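Long-range contacts in aryl esterase (Mycobacterium smegmatis, PDB 2Q0Q), which hydrolyses aryl esters and also catalyses acyl transfer to alcohols in aqueous conditions, as a member of the SGNH hydrolase superfamily: residues A2-C7 / L82-V87; A55-I60 / T93-A98; D61-P66 / K97-R102. All coordinates share one frame; numbering follows the deposited sequence.

Contact 1. Residues A2-C7 / L82-V87; sequences AKRILC and LPLDLV
Arg4 and Asp85 open a short parallel beta ladder in which strand 3-9 takes up strand 86-90 beside it, within the parallel sheet of the SGNH hydrolase fold. The Asp85 carboxylate does what a neighbouring peptide would do further along: OD1 receives Arg4 N at 2.8 Å in a nearly straight bond (169° at the hydrogen), met on its anti side and somewhat out of the carboxylate plane. On the same residue, Arg4 O takes two donors, Asp85 N and Leu86 N, at the point where the loop becomes strand, and Leu6 N continues the pairing by donating to Leu86 O at 2.8 Å. The second carboxylate oxygen, OD2, lies 3.8 Å from Lys3 NZ, a long salt bridge bridged by a water; the two side chains cross at about a right angle.

The Arg4 chain bends at chi3 (98°), which turns its guanidinium so that Pro83 O lies at the edge of the group and in its plane. The charged end pairs elsewhere, NH2 with Glu47 on strand 46-52. Beyond the ladder's start, side chains alternate between the faces. Ile5 and Leu86 share one, in contact with Val212 of helix 198-215, with Ile5 CD1 against Leu86 CB. Leu6 and Val87 share the other, lying side by side and pointing the same way against Leu78 of helix 70-81. There Leu6 CD2 touches both Val87 CG1 (3.9 Å) and Leu84 CD1 (4.0 Å).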
loop_
_atom_site.group_PDB
_atom_site.type_symbol
_atom_site.label_atom_id
_atom_site.label_comp_id
_atom_site.label_asym_id
_atom_site.label_seq_id
_atom_site.Cartn_x
_atom_site.Cartn_y
_atom_site.Cartn_z
ATOM N N ALA G 2 25.065 18.523 31.883
ATOM C CA ALA G 2 25.803 18.775 30.613
ATOM C C ALA G 2 24.853 19.170 29.498
ATOM O O ALA G 2 23.681 18.816 29.525
ATOM C CB ALA G 2 26.614 17.540 30.207
ATOM N N LYS G 3 25.367 19.914 28.523
ATOM C CA LYS G 3 24.610 20.182 27.304
ATOM C C LYS G 3 24.768 18.998 26.353
ATOM O O LYS G 3 25.878 18.489 26.163
ATOM C CB LYS G 3 25.077 21.491 26.666
ATOM C CG LYS G 3 24.608 22.708 27.452
ATOM C CD LYS G 3 24.616 23.972 26.618
ATOM C CE LYS G 3 24.111 25.173 27.413
ATOM N NZ LYS G 3 22.658 25.073 27.706
ATOM N N ARG G 4 23.661 18.553 25.777
ATOM C CA ARG G 4 23.622 17.285 25.046
ATOM C C ARG G 4 23.562 17.524 23.544
ATOM O O ARG G 4 22.657 18.207 23.048
ATOM C CB ARG G 4 22.427 16.429 25.490
ATOM C CG ARG G 4 22.428 16.127 26.979
ATOM C CD ARG G 4 21.390 15.104 27.399
ATOM N NE ARG G 4 21.995 13.779 27.519
ATOM C CZ ARG G 4 21.569 12.656 26.942
ATOM N NH1 ARG G 4 20.466 12.602 26.215
ATOM N NH2 ARG G 4 22.253 11.544 27.139
ATOM N N ILE G 5 24.546 16.951 22.844
ATOM C CA ILE G 5 24.726 17.118 21.401
ATOM C C ILE G 5 24.554 15.792 20.656
ATOM O O ILE G 5 25.372 14.888 20.804
ATOM C CB ILE G 5 26.161 17.630 21.077
ATOM C CG1 ILE G 5 26.597 18.744 22.051
ATOM C CG2 ILE G 5 26.234 18.055 19.622
ATOM C CD1 ILE G 5 25.743 19.983 21.997
ATOM N N LEU G 6 23.500 15.682 19.859
ATOM C CA LEU G 6 23.251 14.485 19.030
ATOM C C LEU G 6 23.878 14.653 17.637
ATOM O O LEU G 6 23.569 15.611 16.953
ATOM C CB LEU G 6 21.745 14.254 18.851
ATOM C CG LEU G 6 21.297 13.185 17.842
ATOM C CD1 LEU G 6 21.759 11.834 18.328
ATOM C CD2 LEU G 6 19.804 13.218 17.696
ATOM N N CYS G 7 24.726 13.706 17.250
ATOM C CA CYS G 7 25.410 13.704 15.943
ATOM C C CYS G 7 24.721 12.647 15.092
ATOM O O CYS G 7 24.930 11.452 15.263
ATOM C CB CYS G 7 26.903 13.405 16.085
ATOM S SG CYS G 7 27.762 14.717 16.996
ATOM N N LEU G 82 16.039 12.930 24.248
ATOM C CA LEU G 82 15.674 14.098 25.062
ATOM C C LEU G 82 16.052 13.852 26.513
ATOM O O LEU G 82 15.908 12.740 27.006
ATOM C CB LEU G 82 14.201 14.461 24.989
ATOM C CG LEU G 82 13.617 14.896 23.647
ATOM C CD1 LEU G 82 12.210 15.361 23.871
ATOM C CD2 LEU G 82 14.406 15.988 22.973
ATOM N N PRO G 83 16.540 14.896 27.200
ATOM C CA PRO G 83 16.678 16.279 26.708
ATOM C C PRO G 83 17.894 16.480 25.804
ATOM O O PRO G 83 18.938 15.854 26.020
ATOM C CB PRO G 83 16.822 17.069 27.999
ATOM C CG PRO G 83 17.606 16.128 28.862
ATOM C CD PRO G 83 16.974 14.786 28.604
ATOM N N LEU G 84 17.729 17.320 24.784
ATOM C CA LEU G 84 18.776 17.619 23.810
ATOM C C LEU G 84 18.914 19.121 23.661
ATOM O O LEU G 84 17.927 19.862 23.748
ATOM C CB LEU G 84 18.454 17.005 22.440
ATOM C CG LEU G 84 18.581 15.482 22.299
ATOM C CD1 LEU G 84 18.155 15.060 20.883
ATOM C CD2 LEU G 84 19.994 14.990 22.595
ATOM N N ASP G 85 20.154 19.543 23.449
ATOM C CA ASP G 85 20.478 20.942 23.248
ATOM C C ASP G 85 20.766 21.270 21.792
ATOM O O ASP G 85 20.423 22.362 21.330
ATOM C CB ASP G 85 21.641 21.346 24.153
ATOM C CG ASP G 85 21.256 21.274 25.615
ATOM O OD1 ASP G 85 21.474 20.205 26.252
ATOM O OD2 ASP G 85 20.632 22.249 26.097
ATOM N N LEU G 86 21.373 20.328 21.077
ATOM C CA LEU G 86 21.763 20.543 19.681
ATOM C C LEU G 86 21.808 19.209 18.905
ATOM O O LEU G 86 22.192 18.169 19.443
ATOM C CB LEU G 86 23.123 21.246 19.625
ATOM C CG LEU G 86 23.689 21.569 18.242
ATOM C CD1 LEU G 86 22.869 22.647 17.550
ATOM C CD2 LEU G 86 25.163 21.982 18.346
ATOM N N VAL G 87 21.352 19.246 17.663
ATOM C CA VAL G 87 21.450 18.107 16.764
ATOM C C VAL G 87 22.292 18.537 15.554
ATOM O O VAL G 87 21.927 19.463 14.839
ATOM C CB VAL G 87 20.066 17.631 16.276
ATOM C CG1 VAL G 87 20.210 16.388 15.408
ATOM C CG2 VAL G 87 19.141 17.373 17.459
HETATM O O HOH W 1 20.715 24.887 25.071
#

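Contact 2. Residues A55-I60 / T93-A98; sequences ARTTNI and TNDTKA. With SO4 (sulfate ion), chain U.
Thr58 and Asp95 form the tight half of this contact, a two-pronged grip in which one threonine serves both oxygens of a buried carboxylate. Thr58 N donates to Asp95 OD1 at 3.0 Å on the syn lone pair, and Thr58 OG1 donates to Asp95 OD2 at 2.6 Å, also on the syn side and 17° out of the carboxylate plane. With chi1 at 56°, Thr58 OG1 sits between its own backbone N and carbonyl carbon, which turns hydroxyl and N-H toward the same acid; the side chains cross at about a right angle. Arg102 adds a salt bridge to OD2, so the carboxylate is fixed in rotation and its charge probably balanced. Thr57 CB packs against OD1 at 3.5 Å.

The other half is looser and wet. Asn94 ND2 reaches two acceptors: Arg56 O at 2.9 Å, which lies close to the amide plane of Asn94 although the nitrogen stands well above the carbonyl plane of Arg56, and sulfate O2. One water joins Arg56 O to Asn94 N, and another joins Ala55 O to Lys97 NZ. Ala55 N and Lys97 NZ also bind the sulfate, which further bonds Ser11 OG and His195 NE2. The GTND sequence that supplies Asn94 fits the SGNH signature whose asparagine lends an N-H to the oxyanion hole, consistent with the amide facing this anion.

Both segments are loops, one running from strand 46-52 to helix 70-81 and the other from strand 86-90 to helix 104-119, whose Ile107 and Val113 lie against Asp95 and Asn59.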
loop_
_atom_site.group_PDB
_atom_site.type_symbol
_atom_site.label_atom_id
_atom_site.label_comp_id
_atom_site.label_asym_id
_atom_site.label_seq_id
_atom_site.Cartn_x
_atom_site.Cartn_y
_atom_site.Cartn_z
ATOM N N ALA G 55 25.894 4.119 5.115
ATOM C CA ALA G 55 24.978 4.098 3.957
ATOM C C ALA G 55 23.671 4.881 4.131
ATOM O O ALA G 55 22.846 4.905 3.225
ATOM C CB ALA G 55 24.714 2.668 3.488
ATOM N N ARG G 56 23.494 5.544 5.272
ATOM C CA ARG G 56 22.270 6.293 5.515
ATOM C C ARG G 56 22.107 7.442 4.518
ATOM O O ARG G 56 23.068 8.170 4.195
ATOM C CB ARG G 56 22.281 6.883 6.931
ATOM C CG ARG G 56 21.065 7.745 7.251
ATOM C CD ARG G 56 21.058 8.112 8.702
ATOM N NE ARG G 56 20.490 7.058 9.530
ATOM C CZ ARG G 56 20.722 6.928 10.829
ATOM N NH1 ARG G 56 21.586 7.718 11.452
ATOM N NH2 ARG G 56 20.106 5.958 11.490
ATOM N N THR G 57 20.883 7.596 4.050
ATOM C CA THR G 57 20.487 8.738 3.227
ATOM C C THR G 57 19.649 9.729 4.044
ATOM O O THR G 57 19.248 9.443 5.186
ATOM C CB THR G 57 19.602 8.290 2.065
ATOM O OG1 THR G 57 18.338 7.899 2.596
ATOM C CG2 THR G 57 20.209 7.109 1.322
ATOM N N THR G 58 19.354 10.877 3.438
ATOM C CA THR G 58 18.533 11.888 4.114
ATOM C C THR G 58 17.149 11.310 4.394
ATOM O O THR G 58 16.751 11.188 5.558
ATOM C CB THR G 58 18.393 13.208 3.304
ATOM O OG1 THR G 58 17.874 12.925 1.993
ATOM C CG2 THR G 58 19.732 13.934 3.230
ATOM N N ASN G 59 16.444 10.936 3.333
ATOM C CA ASN G 59 15.051 10.485 3.439
ATOM C C ASN G 59 14.594 9.589 2.294
ATOM O O ASN G 59 13.400 9.592 1.925
ATOM C CB ASN G 59 14.125 11.701 3.544
ATOM C CG ASN G 59 13.850 12.362 2.193
ATOM O OD1 ASN G 59 14.706 12.375 1.302
ATOM N ND2 ASN G 59 12.641 12.938 2.054
ATOM N N ILE G 60 15.509 8.802 1.743
ATOM C CA ILE G 60 15.144 7.932 0.645
ATOM C C ILE G 60 15.509 6.495 0.990
ATOM O O ILE G 60 16.619 6.211 1.439
ATOM C CB ILE G 60 15.740 8.433 -0.722
ATOM C CG1 ILE G 60 15.382 7.474 -1.859
ATOM C CG2 ILE G 60 17.241 8.624 -0.649
ATOM C CD1 ILE G 60 15.446 8.111 -3.217
ATOM N N THR G 93 25.766 12.626 1.322
ATOM C CA THR G 93 26.712 11.889 0.479
ATOM C C THR G 93 26.049 10.687 -0.200
ATOM O O THR G 93 26.160 10.484 -1.407
ATOM C CB THR G 93 27.916 11.396 1.302
ATOM O OG1 THR G 93 28.565 12.509 1.928
ATOM C CG2 THR G 93 28.905 10.657 0.423
ATOM N N ASN G 94 25.320 9.901 0.578
ATOM C CA ASN G 94 24.744 8.674 0.028
ATOM C C ASN G 94 23.618 8.913 -0.962
ATOM O O ASN G 94 23.439 8.141 -1.905
ATOM C CB ASN G 94 24.398 7.697 1.150
ATOM C CG ASN G 94 25.657 7.221 1.874
ATOM O OD1 ASN G 94 26.699 7.019 1.235
ATOM N ND2 ASN G 94 25.601 7.137 3.192
ATOM N N ASP G 95 22.889 9.998 -0.778
ATOM C CA ASP G 95 21.884 10.423 -1.747
ATOM C C ASP G 95 22.462 10.642 -3.146
ATOM O O ASP G 95 21.714 10.610 -4.118
ATOM C CB ASP G 95 21.236 11.733 -1.316
ATOM C CG ASP G 95 20.491 11.641 0.007
ATOM O OD1 ASP G 95 21.091 11.250 1.036
ATOM O OD2 ASP G 95 19.314 12.020 0.012
ATOM N N THR G 96 23.777 10.905 -3.241
ATOM C CA THR G 96 24.414 11.140 -4.544
ATOM C C THR G 96 24.812 9.860 -5.256
ATOM O O THR G 96 25.379 9.940 -6.343
ATOM C CB THR G 96 25.678 12.037 -4.484
ATOM O OG1 THR G 96 26.780 11.286 -3.947
ATOM C CG2 THR G 96 25.419 13.329 -3.687
ATOM N N LYS G 97 24.535 8.687 -4.672
ATOM C CA LYS G 97 24.741 7.443 -5.394
ATOM C C LYS G 97 23.876 7.433 -6.652
ATOM O O LYS G 97 22.749 7.926 -6.645
ATOM C CB LYS G 97 24.462 6.237 -4.516
ATOM C CG LYS G 97 25.492 6.051 -3.389
ATOM C CD LYS G 97 25.050 4.976 -2.423
ATOM C CE LYS G 97 26.096 4.766 -1.378
ATOM N NZ LYS G 97 25.693 3.811 -0.303
ATOM N N ALA G 98 24.426 6.861 -7.723
ATOM C CA ALA G 98 23.818 6.948 -9.072
ATOM C C ALA G 98 22.408 6.397 -9.126
ATOM O O ALA G 98 21.555 6.940 -9.840
ATOM C CB ALA G 98 24.702 6.237 -10.122
HETATM S S SO4 U . 28.535 4.848 2.773
HETATM O O1 SO4 U . 28.990 5.774 1.671
HETATM O O2 SO4 U . 27.958 5.655 3.875
HETATM O O3 SO4 U . 27.676 3.831 2.136
HETATM O O4 SO4 U . 29.722 4.187 3.325
HETATM O O HOH W 2 23.011 4.221 0.511
HETATM O O HOH W 3 24.356 10.398 3.479
#

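Contact 3. Residues D61-P66 / K97-R102; sequences DDPTDP and KAYFRR. With SO4 (sulfate ion), chain U.
Tyr99 carries its CG between the backbone N and the carbonyl carbon (chi1 57°), while Asp62 holds CG anti to its own N (chi1 -172°); together these torsions bring the phenol tip to the carboxylate. Tyr99 OH donates to Asp62 OD2 at 2.6 Å, approaching on the syn side but out of the carboxylate plane, with ring and carboxylate 70° apart. The same OD2 accepts a water at 2.7 Å that in turn takes a hydrogen from Lys97 NZ, linking the pair to the sulfate-binding lysine.

Asp62 OD1 is occupied within its own loop. Thr64 N and Thr64 OG1, at 2.9 and 2.6 Å, both donate to it, the first closing an Asx turn that overlaps the type I beta turn from Asp62 to Asp65. Each carboxylate oxygen thus has two donors, which fixes the group's rotation.

Two rings back this polar centre. Tyr99 CE1 stands 3.5 Å above the face of Phe100, offset toward its rim, and Pro63 CD packs on Tyr99 CE1 at 3.8 Å. At the Phe100 edge, CE2 meets Asp61 O in the ring plane.

The two loops lead into helices 70-81 and 104-119, and helix 104-119 of a neighbouring subunit packs on them, its Leu109 on Tyr99 and its Ser112 on Thr64.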
loop_
_atom_site.group_PDB
_atom_site.type_symbol
_atom_site.label_atom_id
_atom_site.label_comp_id
_atom_site.label_asym_id
_atom_site.label_seq_id
_atom_site.Cartn_x
_atom_site.Cartn_y
_atom_site.Cartn_z
ATOM N N ASP G 61 14.551 5.597 0.795
ATOM C CA ASP G 61 14.774 4.175 0.983
ATOM C C ASP G 61 15.852 3.651 0.037
ATOM O O ASP G 61 15.805 3.899 -1.173
ATOM C CB ASP G 61 13.476 3.402 0.722
ATOM C CG ASP G 61 12.400 3.678 1.780
ATOM O OD1 ASP G 61 12.737 4.153 2.890
ATOM O OD2 ASP G 61 11.217 3.428 1.494
ATOM N N ASP G 62 16.815 2.928 0.582
ATOM C CA ASP G 62 17.819 2.265 -0.250
ATOM C C ASP G 62 17.253 0.893 -0.627
ATOM O O ASP G 62 16.822 0.129 0.265
ATOM C CB ASP G 62 19.162 2.157 0.485
ATOM C CG ASP G 62 20.291 1.645 -0.413
ATOM O OD1 ASP G 62 20.113 0.561 -0.996
ATOM O OD2 ASP G 62 21.364 2.297 -0.535
ATOM N N PRO G 63 17.199 0.579 -1.942
ATOM C CA PRO G 63 16.536 -0.671 -2.363
ATOM C C PRO G 63 17.274 -1.944 -1.940
ATOM O O PRO G 63 16.699 -3.028 -1.981
ATOM C CB PRO G 63 16.512 -0.566 -3.896
ATOM C CG PRO G 63 17.576 0.375 -4.249
ATOM C CD PRO G 63 17.707 1.345 -3.096
ATOM N N THR G 64 18.525 -1.803 -1.525
ATOM C CA THR G 64 19.323 -2.942 -1.119
ATOM C C THR G 64 19.266 -3.177 0.389
ATOM O O THR G 64 19.738 -4.196 0.868
ATOM C CB THR G 64 20.793 -2.764 -1.499
ATOM O OG1 THR G 64 21.359 -1.669 -0.769
ATOM C CG2 THR G 64 20.951 -2.484 -3.009
ATOM N N ASP G 65 18.708 -2.232 1.135
ATOM C CA ASP G 65 18.828 -2.259 2.592
ATOM C C ASP G 65 17.736 -1.384 3.197
ATOM O O ASP G 65 17.727 -0.173 2.991
ATOM C CB ASP G 65 20.208 -1.743 2.994
ATOM C CG ASP G 65 20.520 -1.961 4.452
ATOM O OD1 ASP G 65 19.585 -2.027 5.278
ATOM O OD2 ASP G 65 21.719 -2.036 4.773
ATOM N N PRO G 66 16.825 -1.984 3.975
ATOM C CA PRO G 66 15.715 -1.226 4.568
ATOM C C PRO G 66 16.092 -0.345 5.760
ATOM O O PRO G 66 15.224 0.323 6.313
ATOM C CB PRO G 66 14.772 -2.344 5.042
ATOM C CG PRO G 66 15.730 -3.454 5.396
ATOM C CD PRO G 66 16.758 -3.415 4.339
ATOM N N LYS G 97 24.535 8.687 -4.672
ATOM C CA LYS G 97 24.741 7.443 -5.394
ATOM C C LYS G 97 23.876 7.433 -6.652
ATOM O O LYS G 97 22.749 7.926 -6.645
ATOM C CB LYS G 97 24.462 6.237 -4.516
ATOM C CG LYS G 97 25.492 6.051 -3.389
ATOM C CD LYS G 97 25.050 4.976 -2.423
ATOM C CE LYS G 97 26.096 4.766 -1.378
ATOM N NZ LYS G 97 25.693 3.811 -0.303
ATOM N N ALA G 98 24.426 6.861 -7.723
ATOM C CA ALA G 98 23.818 6.948 -9.072
ATOM C C ALA G 98 22.408 6.397 -9.126
ATOM O O ALA G 98 21.555 6.940 -9.840
ATOM C CB ALA G 98 24.702 6.237 -10.122
ATOM N N TYR G 99 22.173 5.315 -8.382
ATOM C CA TYR G 99 20.881 4.638 -8.429
ATOM C C TYR G 99 19.736 5.415 -7.788
ATOM O O TYR G 99 18.570 5.108 -8.051
ATOM C CB TYR G 99 20.963 3.216 -7.868
ATOM C CG TYR G 99 21.469 3.037 -6.446
ATOM C CD1 TYR G 99 20.602 3.041 -5.366
ATOM C CD2 TYR G 99 22.822 2.805 -6.192
ATOM C CE1 TYR G 99 21.072 2.823 -4.049
ATOM C CE2 TYR G 99 23.293 2.594 -4.895
ATOM C CZ TYR G 99 22.418 2.611 -3.830
ATOM O OH TYR G 99 22.911 2.397 -2.561
ATOM N N PHE G 100 20.046 6.406 -6.964
ATOM C CA PHE G 100 18.986 7.253 -6.411
ATOM C C PHE G 100 18.482 8.303 -7.407
ATOM O O PHE G 100 17.396 8.848 -7.204
ATOM C CB PHE G 100 19.424 7.941 -5.120
ATOM C CG PHE G 100 19.580 6.996 -3.949
ATOM C CD1 PHE G 100 20.774 6.933 -3.263
ATOM C CD2 PHE G 100 18.522 6.193 -3.527
ATOM C CE1 PHE G 100 20.944 6.099 -2.182
ATOM C CE2 PHE G 100 18.691 5.346 -2.462
ATOM C CZ PHE G 100 19.928 5.291 -1.798
ATOM N N ARG G 101 19.257 8.568 -8.466
ATOM C CA ARG G 101 18.879 9.554 -9.474
ATOM C C ARG G 101 18.425 10.883 -8.861
ATOM O O ARG G 101 17.435 11.486 -9.294
ATOM C CB ARG G 101 17.826 8.975 -10.421
ATOM C CG ARG G 101 18.373 7.822 -11.272
ATOM C CD ARG G 101 17.297 6.869 -11.654
ATOM N NE ARG G 101 17.688 5.932 -12.713
ATOM C CZ ARG G 101 18.144 4.684 -12.528
ATOM N NH1 ARG G 101 18.322 4.169 -11.297
ATOM N NH2 ARG G 101 18.424 3.938 -13.598
ATOM N N ARG G 102 19.148 11.329 -7.841
ATOM C CA ARG G 102 18.827 12.592 -7.169
ATOM C C ARG G 102 19.711 13.758 -7.594
ATOM O O ARG G 102 20.899 13.592 -7.849
ATOM C CB ARG G 102 18.912 12.448 -5.650
ATOM C CG ARG G 102 17.674 11.835 -5.030
ATOM C CD ARG G 102 17.656 11.969 -3.509
ATOM N NE ARG G 102 16.283 11.799 -3.019
ATOM C CZ ARG G 102 15.862 12.040 -1.777
ATOM N NH1 ARG G 102 16.694 12.431 -0.823
ATOM N NH2 ARG G 102 14.576 11.867 -1.496
HETATM S S SO4 U . 28.535 4.848 2.773
HETATM O O1 SO4 U . 28.990 5.774 1.671
HETATM O O2 SO4 U . 27.958 5.655 3.875
HETATM O O3 SO4 U . 27.676 3.831 2.136
HETATM O O4 SO4 U . 29.722 4.187 3.325
HETATM O O HOH W 2 23.011 4.221 0.511
#

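Contact 1 belongs to the start of the central sheet, whereas contacts 2 and 3 join loops on the other side of the chain's centre; the centres of contacts 1 and 2 lie about 24 Å apart, those of contacts 2 and 3 about 7 Å. The most buried is contact 2; contacts 1 and 3 reach the surface. Contact 1 combines strand pairing and aliphatic layers with a carboxylate at the start of the ladder, while the loop contacts rely on buried aspartates held by hydroxyls and N-H groups, and contact 3 adds aromatic rings. Contacts 2 and 3 draw on the same two loops, share Lys97 and a water, and are tied by Arg102, which bonds Asp95 and Asn59.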